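Local coordinates for 3-dehydroshikimate dehydratase (PDB 5HMQ), which catalyses the metal-dependent dehydration of 3-dehydroshikimate to protocatechuate, a step in the breakdown of quinate and shikimate, at residues Cys213-Gly218 with Leu238-Phe243; Leu166-Thr171 with Val192-Ala197; Gly259-Leu264 with Val459-Ser464; Ile7-Leu12 with Asp29-Phe34. All coordinates share one frame; numbering follows the deposited sequence.

Contact 1: Cys213-Gly218 with Leu238-Phe243. With MG (magnesium ion), chain K.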
loop_
_atom_site.group_PDB
_atom_site.type_symbol
_atom_site.label_atom_id
_atom_site.label_comp_id
_atom_site.label_asym_id
_atom_site.label_seq_id
_atom_site.Cartn_x
_atom_site.Cartn_y
_atom_site.Cartn_z
ATOM N N CYS C 213 -14.473 -4.342 -3.924
ATOM C CA CYS C 213 -13.320 -4.541 -4.795
ATOM C C CYS C 213 -13.827 -4.841 -6.201
ATOM O O CYS C 213 -15.034 -4.934 -6.440
ATOM C CB CYS C 213 -12.405 -5.651 -4.264
ATOM S SG CYS C 213 -13.251 -7.198 -3.865
ATOM N N PHE C 214 -12.893 -5.005 -7.134
ATOM C CA PHE C 214 -13.263 -5.195 -8.526
ATOM C C PHE C 214 -13.788 -6.610 -8.767
ATOM O O PHE C 214 -13.417 -7.545 -8.053
ATOM C CB PHE C 214 -12.071 -4.922 -9.437
ATOM C CG PHE C 214 -11.641 -3.484 -9.456
ATOM C CD1 PHE C 214 -12.583 -2.469 -9.515
ATOM C CD2 PHE C 214 -10.299 -3.146 -9.431
ATOM C CE1 PHE C 214 -12.195 -1.140 -9.537
ATOM C CE2 PHE C 214 -9.902 -1.820 -9.454
ATOM C CZ PHE C 214 -10.852 -0.816 -9.507
ATOM N N PRO C 215 -14.675 -6.775 -9.750
ATOM C CA PRO C 215 -15.213 -8.107 -10.067
ATOM C C PRO C 215 -14.119 -9.148 -10.239
ATOM O O PRO C 215 -13.163 -8.956 -10.993
ATOM C CB PRO C 215 -15.975 -7.872 -11.375
ATOM C CG PRO C 215 -16.379 -6.443 -11.321
ATOM C CD PRO C 215 -15.303 -5.717 -10.559
ATOM N N GLY C 216 -14.257 -10.255 -9.514
ATOM C CA GLY C 216 -13.281 -11.314 -9.518
ATOM C C GLY C 216 -12.340 -11.298 -8.332
ATOM O O GLY C 216 -11.725 -12.329 -8.033
ATOM N N GLN C 217 -12.218 -10.162 -7.647
ATOM C CA GLN C 217 -11.362 -10.051 -6.475
ATOM C C GLN C 217 -12.077 -10.418 -5.183
ATOM O O GLN C 217 -11.415 -10.585 -4.153
ATOM C CB GLN C 217 -10.799 -8.628 -6.372
ATOM C CG GLN C 217 -9.947 -8.225 -7.569
ATOM C CD GLN C 217 -9.492 -6.779 -7.508
ATOM O OE1 GLN C 217 -10.155 -5.931 -6.911
ATOM N NE2 GLN C 217 -8.357 -6.489 -8.133
ATOM N N GLY C 218 -13.402 -10.541 -5.207
ATOM C CA GLY C 218 -14.141 -10.963 -4.033
ATOM C C GLY C 218 -14.761 -12.324 -4.266
ATOM O O GLY C 218 -14.230 -13.117 -5.047
ATOM N N LEU C 238 -21.691 0.092 -18.403
ATOM C CA LEU C 238 -21.280 -0.906 -17.416
ATOM C C LEU C 238 -20.130 -0.324 -16.607
ATOM O O LEU C 238 -19.051 -0.080 -17.155
ATOM C CB LEU C 238 -20.855 -2.212 -18.085
ATOM C CG LEU C 238 -20.384 -3.310 -17.133
ATOM C CD1 LEU C 238 -21.536 -3.885 -16.323
ATOM C CD2 LEU C 238 -19.630 -4.390 -17.890
ATOM N N SER C 239 -20.346 -0.123 -15.307
ATOM C CA SER C 239 -19.446 0.705 -14.518
ATOM C C SER C 239 -18.956 -0.041 -13.280
ATOM O O SER C 239 -19.368 -1.169 -12.987
ATOM C CB SER C 239 -20.121 2.016 -14.104
ATOM O OG SER C 239 -19.167 2.930 -13.589
ATOM N N LEU C 240 -18.061 0.627 -12.556
ATOM C CA LEU C 240 -17.417 0.108 -11.355
ATOM C C LEU C 240 -17.520 1.161 -10.263
ATOM O O LEU C 240 -17.234 2.336 -10.510
ATOM C CB LEU C 240 -15.947 -0.225 -11.613
ATOM C CG LEU C 240 -15.651 -1.290 -12.664
ATOM C CD1 LEU C 240 -14.194 -1.224 -13.058
ATOM C CD2 LEU C 240 -16.002 -2.659 -12.134
ATOM N N GLU C 241 -17.901 0.746 -9.057
ATOM C CA GLU C 241 -17.985 1.668 -7.922
ATOM C C GLU C 241 -17.346 0.993 -6.712
ATOM O O GLU C 241 -17.951 0.114 -6.088
ATOM C CB GLU C 241 -19.420 2.092 -7.629
ATOM C CG GLU C 241 -19.501 3.205 -6.586
ATOM C CD GLU C 241 -20.909 3.463 -6.094
ATOM O OE1 GLU C 241 -21.704 2.502 -6.021
ATOM O OE2 GLU C 241 -21.219 4.630 -5.772
ATOM N N ILE C 242 -16.127 1.417 -6.388
ATOM C CA ILE C 242 -15.429 1.029 -5.172
ATOM C C ILE C 242 -15.220 2.287 -4.347
ATOM O O ILE C 242 -15.106 3.388 -4.894
ATOM C CB ILE C 242 -14.072 0.370 -5.515
ATOM C CG1 ILE C 242 -14.277 -0.835 -6.423
ATOM C CG2 ILE C 242 -13.292 -0.016 -4.258
ATOM C CD1 ILE C 242 -15.314 -1.791 -5.932
ATOM N N PHE C 243 -15.181 2.134 -3.026
ATOM C CA PHE C 243 -14.992 3.276 -2.139
ATOM C C PHE C 243 -13.601 3.154 -1.529
ATOM O O PHE C 243 -13.406 2.444 -0.537
ATOM C CB PHE C 243 -16.084 3.335 -1.076
ATOM C CG PHE C 243 -17.463 3.528 -1.640
ATOM C CD1 PHE C 243 -17.842 4.750 -2.179
ATOM C CD2 PHE C 243 -18.383 2.491 -1.631
ATOM C CE1 PHE C 243 -19.110 4.931 -2.705
ATOM C CE2 PHE C 243 -19.655 2.666 -2.152
ATOM C CZ PHE C 243 -20.019 3.888 -2.692
HETATM MG MG MG K . -23.776 2.332 -5.928
HETATM O O HOH W 1 -23.860 4.352 -6.078
HETATM O O HOH W 2 -23.748 2.588 -3.966
#
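A methyl group is pressed onto a backbone carbonyl here: Ile242 CD1 lies 3.2 Å from Cys213 O. This is a short approach for an apolar group. The contact belongs to the TIM barrel domain. It joins the last barrel strand, 238-240, and the residues just after it to the loop between helices 204-211 and 222-231. The meeting is apolar. Leu240 and Ile242 both point toward the loop. Leu240 CG and Ile242 CG1 both lie anti to the carbonyl carbon, beside the backbone N. Phe214 also turns its CG anti to the carbonyl carbon (chi1 -68°), and the end of its ring comes near the strand. Phe214 CE1 is 3.8 Å from Ile242 CG1 and 4.0 Å from Leu240 CD1. Both branches approach the ring obliquely. The second methyl of Leu240 reaches Pro215: CD2 is 3.5 Å from Pro215 CD. Leu240 thus divides its two methyls between Phe214 (CD1) and Pro215 (CD2). The loop holds its own shape. A type II turn runs from Phe214 to Gln217, and the Gln217 amide oxygen OE1 accepts from Phe214 N at 2.9 Å. That donor sits above the carbonyl plane. Between Leu240 and Ile242, Glu241 leaves the backbone away from the loop, and its extended chain carries OE1 to the catalytic magnesium ion. Glu136, Asp167, Gln193 and two waters also bind the ion. Gln63 NE2 bonds to the other oxygen, OE2. A metal-bound water donates to this same Glu241 OE2 over 2.7 Å.

Contact 2: Leu166-Thr171 with Val192-Ala197. With MG (magnesium ion), chain K.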
loop_
_atom_site.group_PDB
_atom_site.type_symbol
_atom_site.label_atom_id
_atom_site.label_comp_id
_atom_site.label_asym_id
_atom_site.label_seq_id
_atom_site.Cartn_x
_atom_site.Cartn_y
_atom_site.Cartn_z
ATOM N N LEU C 166 -28.752 -0.105 -10.949
ATOM C CA LEU C 166 -28.465 -1.360 -10.272
ATOM C C LEU C 166 -27.025 -1.371 -9.776
ATOM O O LEU C 166 -26.106 -0.964 -10.494
ATOM C CB LEU C 166 -28.706 -2.557 -11.197
ATOM C CG LEU C 166 -30.133 -2.744 -11.717
ATOM C CD1 LEU C 166 -30.184 -3.831 -12.781
ATOM C CD2 LEU C 166 -31.082 -3.068 -10.574
ATOM N N ASP C 167 -26.841 -1.860 -8.551
ATOM C CA ASP C 167 -25.541 -1.923 -7.893
ATOM C C ASP C 167 -25.367 -3.334 -7.353
ATOM O O ASP C 167 -26.116 -3.754 -6.464
ATOM C CB ASP C 167 -25.452 -0.883 -6.767
ATOM C CG ASP C 167 -24.097 -0.863 -6.073
ATOM O OD1 ASP C 167 -23.584 -1.936 -5.690
ATOM O OD2 ASP C 167 -23.545 0.245 -5.898
ATOM N N SER C 168 -24.375 -4.056 -7.881
ATOM C CA SER C 168 -24.236 -5.472 -7.555
ATOM C C SER C 168 -24.001 -5.697 -6.067
ATOM O O SER C 168 -24.466 -6.701 -5.516
ATOM C CB SER C 168 -23.104 -6.098 -8.371
ATOM O OG SER C 168 -21.857 -5.505 -8.060
ATOM N N PHE C 169 -23.300 -4.785 -5.391
ATOM C CA PHE C 169 -23.060 -4.989 -3.967
ATOM C C PHE C 169 -24.348 -4.848 -3.166
ATOM O O PHE C 169 -24.645 -5.683 -2.305
ATOM C CB PHE C 169 -22.004 -4.018 -3.434
ATOM C CG PHE C 169 -21.714 -4.212 -1.970
ATOM C CD1 PHE C 169 -22.510 -3.617 -1.001
ATOM C CD2 PHE C 169 -20.670 -5.024 -1.561
ATOM C CE1 PHE C 169 -22.265 -3.823 0.339
ATOM C CE2 PHE C 169 -20.414 -5.225 -0.218
ATOM C CZ PHE C 169 -21.211 -4.620 0.731
ATOM N N HIS C 170 -25.118 -3.788 -3.422
ATOM C CA HIS C 170 -26.331 -3.554 -2.643
ATOM C C HIS C 170 -27.319 -4.703 -2.786
ATOM O O HIS C 170 -28.072 -4.993 -1.850
ATOM C CB HIS C 170 -26.984 -2.235 -3.062
ATOM C CG HIS C 170 -26.213 -1.019 -2.648
ATOM N ND1 HIS C 170 -25.870 -0.764 -1.337
ATOM C CD2 HIS C 170 -25.720 0.013 -3.372
ATOM C CE1 HIS C 170 -25.200 0.373 -1.273
ATOM N NE2 HIS C 170 -25.095 0.864 -2.494
ATOM N N THR C 171 -27.329 -5.368 -3.941
ATOM C CA THR C 171 -28.224 -6.501 -4.139
ATOM C C THR C 171 -27.659 -7.776 -3.521
ATOM O O THR C 171 -28.357 -8.477 -2.782
ATOM C CB THR C 171 -28.493 -6.701 -5.632
ATOM O OG1 THR C 171 -29.208 -5.568 -6.142
ATOM C CG2 THR C 171 -29.315 -7.963 -5.862
ATOM N N VAL C 192 -25.607 0.620 -14.465
ATOM C CA VAL C 192 -25.219 -0.592 -13.750
ATOM C C VAL C 192 -23.849 -0.361 -13.132
ATOM O O VAL C 192 -22.889 -0.036 -13.843
ATOM C CB VAL C 192 -25.193 -1.826 -14.670
ATOM C CG1 VAL C 192 -24.626 -3.032 -13.927
ATOM C CG2 VAL C 192 -26.586 -2.130 -15.197
ATOM N N GLN C 193 -23.760 -0.523 -11.815
ATOM C CA GLN C 193 -22.504 -0.428 -11.079
ATOM C C GLN C 193 -22.111 -1.820 -10.609
ATOM O O GLN C 193 -22.866 -2.465 -9.874
ATOM C CB GLN C 193 -22.630 0.512 -9.882
ATOM C CG GLN C 193 -22.958 1.951 -10.221
ATOM C CD GLN C 193 -23.137 2.793 -8.978
ATOM O OE1 GLN C 193 -23.642 2.311 -7.964
ATOM N NE2 GLN C 193 -22.716 4.053 -9.040
HETATM N N MSE C 194 -20.937 -2.280 -11.027
HETATM C CA MSE C 194 -20.417 -3.550 -10.541
HETATM C C MSE C 194 -19.471 -3.310 -9.372
HETATM O O MSE C 194 -18.595 -2.449 -9.442
HETATM C CB MSE C 194 -19.696 -4.312 -11.654
HETATM C CG MSE C 194 -20.540 -4.561 -12.892
HETATM SE SE MSE C 194 -22.209 -5.518 -12.556
HETATM C CE MSE C 194 -21.491 -7.185 -11.840
ATOM N N ALA C 195 -19.661 -4.066 -8.293
ATOM C CA ALA C 195 -18.774 -3.993 -7.137
ATOM C C ALA C 195 -18.735 -5.362 -6.481
ATOM O O ALA C 195 -19.775 -5.869 -6.050
ATOM C CB ALA C 195 -19.245 -2.930 -6.143
ATOM N N ASP C 196 -17.543 -5.933 -6.365
ATOM C CA ASP C 196 -17.360 -7.219 -5.713
ATOM C C ASP C 196 -16.933 -7.008 -4.264
ATOM O O ASP C 196 -16.569 -5.903 -3.852
ATOM C CB ASP C 196 -16.325 -8.056 -6.475
ATOM C CG ASP C 196 -16.498 -9.546 -6.255
ATOM O OD1 ASP C 196 -17.348 -9.929 -5.425
ATOM O OD2 ASP C 196 -15.789 -10.333 -6.917
ATOM N N ALA C 197 -16.978 -8.092 -3.486
ATOM C CA ALA C 197 -16.634 -8.029 -2.068
ATOM C C ALA C 197 -16.504 -9.425 -1.473
ATOM O O ALA C 197 -17.131 -10.374 -1.965
ATOM C CB ALA C 197 -17.687 -7.235 -1.292
HETATM MG MG MG K . -23.776 2.332 -5.928
HETATM O O HOH W 2 -23.748 2.588 -3.966
HETATM O O HOH W 1 -23.860 4.352 -6.078
#
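The tight part of this contact is the backbone seam between parallel strands 162-167 and 189-194. Gln193 N donates to Leu166 O at 2.7 Å, nearly straight and along the C=O axis. Ser168 N donates to Gln193 O at 3.0 Å, again along the carbonyl axis. The Ser168 side chain continues the seam. Ser168 OG stands between the backbone N and the carbonyl carbon (chi1 63°) and accepts from Ala195 N at 2.6 Å. The methyl CE of Met194, a selenomethionine, curls back beside Ser168 CB. Farther along, side chains meet instead. The Phe169 ring meets Ala197 CB with its edge, at CE2, 3.6 Å away. The looser side is the face of Asp167 and Gln193, where the ion and two bound waters, rather than direct bonds, link the segments. Asp167 OD2 binds the ion at 2.1 Å and Gln193 OE1 at 2.0 Å. The carboxylate and amide planes are 81° apart. The two oxygens come close because they share the metal, not through a hydrogen bond. Arg212 NH1 also bonds Asp167 OD2, and its charge may temper the negative charge there. Gln193 NE2 donates to Glu32 OE1, which fixes the amide so that Gln193 OE1 faces the metal. Asp167 is the N-cap of helix 168-172, and its OD1 takes weak bonds from Phe169 N and His170 N. One metal-bound water lies in the plane of the His170 ring, 2.6 Å from NE2. The C-terminal ends of the strands hold the active site of a TIM barrel, here xylose isomerase-like.

Contact 3: Gly259-Leu264 with Val459-Ser464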
loop_
_atom_site.group_PDB
_atom_site.type_symbol
_atom_site.label_atom_id
_atom_site.label_comp_id
_atom_site.label_asym_id
_atom_site.label_seq_id
_atom_site.Cartn_x
_atom_site.Cartn_y
_atom_site.Cartn_z
ATOM N N GLY C 259 -9.252 -2.158 -12.898
ATOM C CA GLY C 259 -10.684 -1.993 -13.100
ATOM C C GLY C 259 -11.127 -2.398 -14.492
ATOM O O GLY C 259 -12.075 -3.170 -14.658
ATOM N N LEU C 260 -10.442 -1.881 -15.515
ATOM C CA LEU C 260 -10.784 -2.242 -16.886
ATOM C C LEU C 260 -10.592 -3.736 -17.111
ATOM O O LEU C 260 -11.438 -4.393 -17.729
ATOM C CB LEU C 260 -9.940 -1.423 -17.866
ATOM C CG LEU C 260 -10.398 -1.273 -19.323
ATOM C CD1 LEU C 260 -10.144 -2.527 -20.151
ATOM C CD2 LEU C 260 -11.866 -0.876 -19.384
ATOM N N ARG C 261 -9.478 -4.285 -16.619
ATOM C CA ARG C 261 -9.244 -5.722 -16.719
ATOM C C ARG C 261 -10.374 -6.516 -16.073
ATOM O O ARG C 261 -10.813 -7.537 -16.616
ATOM C CB ARG C 261 -7.898 -6.076 -16.084
ATOM C CG ARG C 261 -7.590 -7.566 -16.047
ATOM C CD ARG C 261 -6.212 -7.832 -15.451
ATOM N NE ARG C 261 -5.140 -7.516 -16.391
ATOM C CZ ARG C 261 -3.850 -7.495 -16.073
ATOM N NH1 ARG C 261 -3.464 -7.768 -14.834
ATOM N NH2 ARG C 261 -2.944 -7.200 -16.995
ATOM N N SER C 262 -10.864 -6.061 -14.917
ATOM C CA SER C 262 -11.941 -6.780 -14.242
ATOM C C SER C 262 -13.240 -6.735 -15.040
ATOM O O SER C 262 -14.019 -7.695 -15.005
ATOM C CB SER C 262 -12.163 -6.210 -12.842
ATOM O OG SER C 262 -12.895 -4.996 -12.890
ATOM N N LEU C 263 -13.489 -5.640 -15.764
ATOM C CA LEU C 263 -14.680 -5.567 -16.603
ATOM C C LEU C 263 -14.566 -6.496 -17.804
ATOM O O LEU C 263 -15.553 -7.120 -18.209
ATOM C CB LEU C 263 -14.925 -4.126 -17.054
ATOM C CG LEU C 263 -15.549 -3.205 -16.002
ATOM C CD1 LEU C 263 -15.762 -1.806 -16.559
ATOM C CD2 LEU C 263 -16.859 -3.791 -15.497
ATOM N N LEU C 264 -13.375 -6.583 -18.400
ATOM C CA LEU C 264 -13.158 -7.531 -19.487
ATOM C C LEU C 264 -13.391 -8.961 -19.014
ATOM O O LEU C 264 -14.052 -9.756 -19.692
ATOM C CB LEU C 264 -11.744 -7.370 -20.047
ATOM C CG LEU C 264 -11.418 -6.004 -20.655
ATOM C CD1 LEU C 264 -10.005 -5.990 -21.216
ATOM C CD2 LEU C 264 -12.438 -5.597 -21.713
ATOM N N VAL C 459 -4.678 -11.600 -7.548
ATOM C CA VAL C 459 -5.798 -12.523 -7.713
ATOM C C VAL C 459 -6.447 -12.327 -9.077
ATOM O O VAL C 459 -6.677 -13.289 -9.819
ATOM C CB VAL C 459 -6.817 -12.340 -6.573
ATOM C CG1 VAL C 459 -8.098 -13.103 -6.879
ATOM C CG2 VAL C 459 -6.224 -12.798 -5.249
ATOM N N LEU C 460 -6.745 -11.073 -9.428
ATOM C CA LEU C 460 -7.341 -10.786 -10.729
ATOM C C LEU C 460 -6.382 -11.131 -11.861
ATOM O O LEU C 460 -6.810 -11.581 -12.931
ATOM C CB LEU C 460 -7.761 -9.319 -10.800
ATOM C CG LEU C 460 -8.306 -8.830 -12.139
ATOM C CD1 LEU C 460 -9.482 -9.682 -12.581
ATOM C CD2 LEU C 460 -8.718 -7.376 -12.029
ATOM N N PHE C 461 -5.083 -10.922 -11.644
ATOM C CA PHE C 461 -4.088 -11.251 -12.662
ATOM C C PHE C 461 -4.169 -12.723 -13.051
ATOM O O PHE C 461 -4.218 -13.062 -14.239
ATOM C CB PHE C 461 -2.692 -10.892 -12.141
ATOM C CG PHE C 461 -1.561 -11.395 -12.999
ATOM C CD1 PHE C 461 -1.116 -10.659 -14.086
ATOM C CD2 PHE C 461 -0.922 -12.588 -12.697
ATOM C CE1 PHE C 461 -0.071 -11.116 -14.868
ATOM C CE2 PHE C 461 0.124 -13.050 -13.474
ATOM C CZ PHE C 461 0.550 -12.312 -14.561
ATOM N N TYR C 462 -4.201 -13.613 -12.057
ATOM C CA TYR C 462 -4.219 -15.044 -12.341
ATOM C C TYR C 462 -5.601 -15.521 -12.773
ATOM O O TYR C 462 -5.711 -16.416 -13.619
ATOM C CB TYR C 462 -3.726 -15.828 -11.125
ATOM C CG TYR C 462 -2.228 -16.040 -11.125
ATOM C CD1 TYR C 462 -1.639 -16.959 -11.986
ATOM C CD2 TYR C 462 -1.401 -15.318 -10.272
ATOM C CE1 TYR C 462 -0.269 -17.157 -11.995
ATOM C CE2 TYR C 462 -0.028 -15.509 -10.275
ATOM C CZ TYR C 462 0.530 -16.432 -11.138
ATOM O OH TYR C 462 1.893 -16.630 -11.148
ATOM N N LYS C 463 -6.666 -14.950 -12.203
ATOM C CA LYS C 463 -8.011 -15.354 -12.603
ATOM C C LYS C 463 -8.290 -15.014 -14.063
ATOM O O LYS C 463 -8.919 -15.801 -14.779
ATOM C CB LYS C 463 -9.063 -14.701 -11.707
ATOM C CG LYS C 463 -9.319 -15.419 -10.397
ATOM C CD LYS C 463 -10.525 -14.815 -9.693
ATOM C CE LYS C 463 -10.997 -15.683 -8.538
ATOM N NZ LYS C 463 -12.172 -15.082 -7.847
ATOM N N SER C 464 -7.846 -13.845 -14.524
ATOM C CA SER C 464 -8.204 -13.415 -15.871
ATOM C C SER C 464 -7.224 -13.924 -16.924
ATOM O O SER C 464 -7.637 -14.568 -17.893
ATOM C CB SER C 464 -8.310 -11.885 -15.929
ATOM O OG SER C 464 -7.070 -11.260 -15.648
#
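Van der Waals contact carries this meeting of two helices. Their short segments cross at 32°, with axes 10.4 Å apart. Leu460 is the central apolar group. Leu460 CG is anti to the backbone N, and Leu460 CD2 reaches Ser262 CB at 3.7 Å. The aliphatic part of Arg261 crosses Leu460 obliquely, with CD 4.0 Å from Leu460 CG. Carbon also meets polar atoms: Arg261 CD rests 3.5 Å from Ser464 OG. The Arg261 chain bends at chi3 (-76°), and its NH1 comes to the edge of the Phe461 ring, 3.8 Å from CD1. The side chains of Arg261 and Phe461 lie side by side and point the same way. The hydrogen bonds stay within each helix. Ser262 OG donates to Gly259 O at 2.7 Å, in the carbonyl plane on a lone pair. Ser464 OG donates to Leu460 O from above the plane of the Leu460 carbonyl. Both carbonyls also take a backbone N-H. Arg261 NE is held by Phe384 O. Helix 252-276 of the TIM barrel domain thus meets helix 455-465 of the second VOC domain, with strand 238-240 and the loop of Phe214 and Pro215 against Ser262, and Tyr265 beside Ser464.

Contact 4: Ile7-Leu12 with Asp29-Phe34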
loop_
_atom_site.group_PDB
_atom_site.type_symbol
_atom_site.label_atom_id
_atom_site.label_comp_id
_atom_site.label_asym_id
_atom_site.label_seq_id
_atom_site.Cartn_x
_atom_site.Cartn_y
_atom_site.Cartn_z
ATOM N N ILE C 7 -16.074 4.052 -14.808
ATOM C CA ILE C 7 -15.677 3.797 -13.428
ATOM C C ILE C 7 -15.880 5.077 -12.630
ATOM O O ILE C 7 -15.598 6.177 -13.114
ATOM C CB ILE C 7 -14.219 3.291 -13.347
ATOM C CG1 ILE C 7 -13.785 3.108 -11.883
ATOM C CG2 ILE C 7 -13.278 4.222 -14.089
ATOM C CD1 ILE C 7 -12.424 2.447 -11.737
ATOM N N ALA C 8 -16.396 4.935 -11.410
ATOM C CA ALA C 8 -16.591 6.097 -10.549
ATOM C C ALA C 8 -15.251 6.596 -10.016
ATOM O O ALA C 8 -14.360 5.807 -9.687
ATOM C CB ALA C 8 -17.526 5.759 -9.389
ATOM N N THR C 9 -15.108 7.922 -9.942
ATOM C CA THR C 9 -13.856 8.505 -9.465
ATOM C C THR C 9 -13.575 8.139 -8.015
ATOM O O THR C 9 -12.413 8.134 -7.592
ATOM C CB THR C 9 -13.876 10.024 -9.630
ATOM O OG1 THR C 9 -15.060 10.556 -9.025
ATOM C CG2 THR C 9 -13.827 10.410 -11.092
ATOM N N VAL C 10 -14.615 7.841 -7.235
ATOM C CA VAL C 10 -14.416 7.433 -5.849
ATOM C C VAL C 10 -13.667 6.107 -5.752
ATOM O O VAL C 10 -13.160 5.761 -4.681
ATOM C CB VAL C 10 -15.776 7.372 -5.118
ATOM C CG1 VAL C 10 -16.549 6.122 -5.512
ATOM C CG2 VAL C 10 -15.585 7.458 -3.606
ATOM N N SER C 11 -13.572 5.358 -6.854
ATOM C CA SER C 11 -12.846 4.093 -6.869
ATOM C C SER C 11 -11.334 4.271 -6.908
ATOM O O SER C 11 -10.609 3.281 -6.763
ATOM C CB SER C 11 -13.288 3.244 -8.067
ATOM O OG SER C 11 -14.695 3.082 -8.090
ATOM N N LEU C 12 -10.847 5.492 -7.099
ATOM C CA LEU C 12 -9.425 5.770 -7.213
ATOM C C LEU C 12 -9.026 6.823 -6.189
ATOM O O LEU C 12 -9.871 7.462 -5.557
ATOM C CB LEU C 12 -9.063 6.252 -8.624
ATOM C CG LEU C 12 -9.539 5.415 -9.811
ATOM C CD1 LEU C 12 -9.204 6.114 -11.122
ATOM C CD2 LEU C 12 -8.935 4.024 -9.770
ATOM N N ASP C 29 -14.322 4.084 -21.393
ATOM C CA ASP C 29 -15.080 4.993 -22.241
ATOM C C ASP C 29 -15.687 6.146 -21.457
ATOM O O ASP C 29 -15.841 7.245 -22.003
ATOM C CB ASP C 29 -16.200 4.238 -22.967
ATOM C CG ASP C 29 -15.693 3.030 -23.727
ATOM O OD1 ASP C 29 -15.037 3.211 -24.774
ATOM O OD2 ASP C 29 -15.956 1.894 -23.278
ATOM N N GLY C 30 -16.028 5.926 -20.185
ATOM C CA GLY C 30 -16.753 6.907 -19.407
ATOM C C GLY C 30 -16.267 6.962 -17.972
ATOM O O GLY C 30 -15.396 6.193 -17.558
ATOM N N VAL C 31 -16.840 7.902 -17.224
ATOM C CA VAL C 31 -16.479 8.110 -15.827
ATOM C C VAL C 31 -17.699 8.631 -15.082
ATOM O O VAL C 31 -18.443 9.473 -15.595
ATOM C CB VAL C 31 -15.281 9.076 -15.693
ATOM C CG1 VAL C 31 -15.529 10.357 -16.477
ATOM C CG2 VAL C 31 -15.012 9.393 -14.237
ATOM N N GLU C 32 -17.914 8.116 -13.872
ATOM C CA GLU C 32 -18.867 8.709 -12.945
ATOM C C GLU C 32 -18.137 9.762 -12.125
ATOM O O GLU C 32 -17.125 9.462 -11.481
ATOM C CB GLU C 32 -19.497 7.669 -12.017
ATOM C CG GLU C 32 -19.652 6.266 -12.573
ATOM C CD GLU C 32 -20.225 5.302 -11.537
ATOM O OE1 GLU C 32 -20.768 5.776 -10.514
ATOM O OE2 GLU C 32 -20.132 4.073 -11.737
ATOM N N ILE C 33 -18.628 10.998 -12.167
ATOM C CA ILE C 33 -18.048 12.077 -11.376
ATOM C C ILE C 33 -18.654 12.016 -9.978
ATOM O O ILE C 33 -19.842 12.287 -9.790
ATOM C CB ILE C 33 -18.275 13.445 -12.026
ATOM C CG1 ILE C 33 -17.475 13.551 -13.324
ATOM C CG2 ILE C 33 -17.874 14.556 -11.073
ATOM C CD1 ILE C 33 -15.977 13.631 -13.115
ATOM N N PHE C 34 -17.839 11.641 -8.998
ATOM C CA PHE C 34 -18.244 11.681 -7.600
ATOM C C PHE C 34 -18.190 13.127 -7.126
ATOM O O PHE C 34 -17.177 13.805 -7.313
ATOM C CB PHE C 34 -17.321 10.788 -6.768
ATOM C CG PHE C 34 -17.817 10.507 -5.375
ATOM C CD1 PHE C 34 -18.935 9.716 -5.167
ATOM C CD2 PHE C 34 -17.141 11.005 -4.271
ATOM C CE1 PHE C 34 -19.385 9.445 -3.885
ATOM C CE2 PHE C 34 -17.583 10.738 -2.985
ATOM C CZ PHE C 34 -18.706 9.957 -2.793
#
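Two backbone bonds pair strands 6-8 and 30-34 in parallel. Glu32 N donates to Ile7 O at 3.1 Å, from well above the carbonyl plane. Thr9 N donates to Glu32 O at 3.0 Å, nearly along the C=O axis. Thr9 adds a third bond through its side chain. Thr9 OG1 stands between the backbone N and the carbonyl carbon (chi1 52°) and accepts from Phe34 N at 3.0 Å. The other branch, Thr9 CG2, meets Val31 CG2 at 3.5 Å. Beyond Thr9, Val10 covers one face of the Phe34 ring. Val10 CG2 sits over the ring centre, 3.9 Å from the Phe34 ring centroid, in a CH-pi contact. These are the first two strands of the TIM barrel, joined through helix 16-25 as a beta-alpha-beta unit; Ile23 of that helix touches Ile7 and Val31. On the other face of the strands, Glu32 passes over Ala8, with OE1 3.4 Å from Ala8 CB. Its first torsion (chi1 -30°) is far from staggered. The carboxylate is well held from outside: Ser239 OG bonds OE2 and Gln63 NE2 bonds OE1. Glu32 is second shell to the metal ligand Gln193. Asp37 OD2 bonds Thr9 OG1, and Lys19 NZ bonds Thr9 O.

Overall arrangement
Contacts 1, 2 and 4 lie within the parallel barrel; contact 3 ties it to the C-terminal region. All are largely buried, though some touching residues of contacts 3 and 4 are partly exposed. Contacts 2 and 4 are parallel strand pairs held by backbone bonds and extended by one hydroxyl each. Contacts 1 and 3 rest on van der Waals packing: apolar side chains in contact 1, arginine and serine joining in contact 3. Contacts 1 and 2 share the magnesium ion and both waters. Contact 4 reaches the site chiefly through second-shell Glu32. Strands 6-8 and 238-240 bond at Ala8 and Leu240, closing the barrel. Contacts 1 and 3 adjoin where Lys463 NZ bonds Gly216 O.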